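Local coordinates for protein HP0958 (Helicobacter pylori, PDB 3NA7) that probably acts in flagellar biogenesis as a chaperone and post-transcriptional regulator, joining a long coiled-coil hairpin to a zinc-ribbon domain, at residues A[60-65]-A[114-119]. Sequence-based numbering, arbitrary orientation.
Sequences LQVSKN and ENLQNE
Val62 and Leu116 meet in the apolar seam of the kinked antiparallel coiled-coil hairpin formed by helices 24-85 and 91-171. The two short segments run nearly antiparallel, at 165°, with their axes 9.5 Å apart, close enough for branched aliphatic side chains to touch across the interface. The apolar core forms where Val62 and Leu116 slide past each other in opposite directions, bringing Val62 CG2 to 3.5 Å from Leu116 CB. A compact valine suits a site where the backbones come near, whereas the longer leucine reaches on to the opposite helix: its CD1 lies 3.7 Å from the backbone N of Val62. Ile113 and Ile120 also touch Val62, and Leu58 touches Leu116, continuing the seam in both directions.

Polar residues edge this core through their carbon atoms and amide groups. Gln61 crosses Leu116 at about a right angle; its CB packs 3.8 Å from CD1, while its amide end lies near CD2, so a flexible glutamine can shield the leucine and still carry a polar end. On Val62's other branch, the extended chain of exposed Gln117 crosses at about a right angle and carries NE2 to 3.8 Å from CG1.

Asn65 turns its amide back onto its own helix. CG lies beside the backbone N (chi1 -79°), and ND2 donates to Gln61 O (2.8 Å, 161° at the hydrogen) from above the carbonyl plane; that oxygen, close to the Asn65 amide plane, also accepts the backbone N-H of Asn65. The side-chain bond engages one amide N-H and restrains the group's rotation. The same ND2 lies 3.6 Å from Leu116 CD1.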
loop_
_atom_site.group_PDB
_atom_site.type_symbol
_atom_site.label_atom_id
_atom_site.label_comp_id
_atom_site.label_asym_id
_atom_site.label_seq_id
_atom_site.Cartn_x
_atom_site.Cartn_y
_atom_site.Cartn_z
ATOM N N LEU A 60 -21.296 -16.542 19.112
ATOM C CA LEU A 60 -21.944 -15.913 20.266
ATOM C C LEU A 60 -23.458 -15.787 20.059
ATOM O O LEU A 60 -24.227 -16.070 20.969
ATOM C CB LEU A 60 -21.302 -14.554 20.576
ATOM C CG LEU A 60 -21.778 -13.678 21.752
ATOM C CD1 LEU A 60 -21.883 -14.435 23.089
ATOM C CD2 LEU A 60 -20.867 -12.454 21.900
ATOM N N GLN A 61 -23.879 -15.401 18.858
ATOM C CA GLN A 61 -25.299 -15.353 18.514
ATOM C C GLN A 61 -25.940 -16.723 18.535
ATOM O O GLN A 61 -27.033 -16.877 19.063
ATOM C CB GLN A 61 -25.511 -14.747 17.137
ATOM C CG GLN A 61 -25.207 -13.283 17.044
ATOM C CD GLN A 61 -25.724 -12.698 15.754
ATOM O OE1 GLN A 61 -24.951 -12.307 14.875
ATOM N NE2 GLN A 61 -27.048 -12.641 15.625
ATOM N N VAL A 62 -25.282 -17.714 17.936
ATOM C CA VAL A 62 -25.740 -19.104 18.038
ATOM C C VAL A 62 -26.033 -19.476 19.507
ATOM O O VAL A 62 -27.052 -20.078 19.805
ATOM C CB VAL A 62 -24.742 -20.111 17.400
ATOM C CG1 VAL A 62 -25.087 -21.569 17.779
ATOM C CG2 VAL A 62 -24.702 -19.935 15.851
ATOM N N SER A 63 -25.151 -19.070 20.408
ATOM C CA SER A 63 -25.241 -19.433 21.811
ATOM C C SER A 63 -26.372 -18.692 22.520
ATOM O O SER A 63 -27.058 -19.265 23.375
ATOM C CB SER A 63 -23.911 -19.157 22.499
ATOM O OG SER A 63 -23.949 -19.636 23.823
ATOM N N LYS A 64 -26.565 -17.426 22.151
ATOM C CA LYS A 64 -27.647 -16.599 22.688
ATOM C C LYS A 64 -29.002 -17.129 22.250
ATOM O O LYS A 64 -29.899 -17.311 23.078
ATOM C CB LYS A 64 -27.465 -15.127 22.304
ATOM C CG LYS A 64 -26.478 -14.395 23.205
ATOM C CD LYS A 64 -26.133 -12.987 22.702
ATOM C CE LYS A 64 -25.236 -12.259 23.703
ATOM N NZ LYS A 64 -24.542 -11.067 23.133
ATOM N N ASN A 65 -29.131 -17.409 20.960
ATOM C CA ASN A 65 -30.308 -18.074 20.423
ATOM C C ASN A 65 -30.579 -19.439 21.063
ATOM O O ASN A 65 -31.738 -19.855 21.171
ATOM C CB ASN A 65 -30.188 -18.248 18.902
ATOM C CG ASN A 65 -30.499 -16.972 18.134
ATOM O OD1 ASN A 65 -31.662 -16.673 17.841
ATOM N ND2 ASN A 65 -29.464 -16.226 17.788
ATOM N N GLU A 114 -29.778 -22.408 12.612
ATOM C CA GLU A 114 -29.340 -23.070 11.391
ATOM C C GLU A 114 -28.767 -22.068 10.379
ATOM O O GLU A 114 -27.776 -22.362 9.701
ATOM C CB GLU A 114 -30.480 -23.867 10.772
ATOM C CG GLU A 114 -30.094 -24.763 9.591
ATOM C CD GLU A 114 -31.267 -25.601 9.092
ATOM O OE1 GLU A 114 -32.029 -26.124 9.945
ATOM O OE2 GLU A 114 -31.419 -25.744 7.850
ATOM N N ASN A 115 -29.385 -20.888 10.282
ATOM C CA ASN A 115 -28.900 -19.834 9.385
ATOM C C ASN A 115 -27.516 -19.313 9.767
ATOM O O ASN A 115 -26.667 -19.084 8.891
ATOM C CB ASN A 115 -29.891 -18.664 9.310
ATOM C CG ASN A 115 -31.009 -18.906 8.313
ATOM O OD1 ASN A 115 -30.868 -19.708 7.383
ATOM N ND2 ASN A 115 -32.136 -18.201 8.499
ATOM N N LEU A 116 -27.313 -19.104 11.069
ATOM C CA LEU A 116 -26.044 -18.613 11.571
ATOM C C LEU A 116 -24.952 -19.657 11.315
ATOM O O LEU A 116 -23.879 -19.328 10.816
ATOM C CB LEU A 116 -26.133 -18.270 13.067
ATOM C CG LEU A 116 -27.033 -17.103 13.501
ATOM C CD1 LEU A 116 -27.471 -17.213 14.965
ATOM C CD2 LEU A 116 -26.389 -15.744 13.201
ATOM N N GLN A 117 -25.240 -20.914 11.661
ATOM C CA GLN A 117 -24.329 -22.014 11.408
ATOM C C GLN A 117 -23.950 -22.115 9.931
ATOM O O GLN A 117 -22.786 -22.361 9.622
ATOM C CB GLN A 117 -24.873 -23.331 11.960
ATOM C CG GLN A 117 -24.399 -23.532 13.382
ATOM C CD GLN A 117 -25.242 -24.473 14.194
ATOM O OE1 GLN A 117 -26.147 -25.124 13.676
ATOM N NE2 GLN A 117 -24.934 -24.567 15.490
ATOM N N ASN A 118 -24.909 -21.892 9.032
ATOM C CA ASN A 118 -24.605 -21.835 7.599
ATOM C C ASN A 118 -23.640 -20.715 7.229
ATOM O O ASN A 118 -22.763 -20.920 6.406
ATOM C CB ASN A 118 -25.863 -21.774 6.718
ATOM C CG ASN A 118 -26.581 -23.123 6.620
ATOM O OD1 ASN A 118 -26.012 -24.163 6.961
ATOM N ND2 ASN A 118 -27.840 -23.111 6.149
ATOM N N GLU A 119 -23.798 -19.541 7.839
ATOM C CA GLU A 119 -22.921 -18.403 7.557
ATOM C C GLU A 119 -21.511 -18.723 8.083
ATOM O O GLU A 119 -20.528 -18.473 7.397
ATOM C CB GLU A 119 -23.482 -17.136 8.207
ATOM C CG GLU A 119 -22.976 -15.817 7.657
ATOM C CD GLU A 119 -23.735 -14.600 8.216
ATOM O OE1 GLU A 119 -23.177 -13.477 8.152
ATOM O OE2 GLU A 119 -24.883 -14.756 8.715
#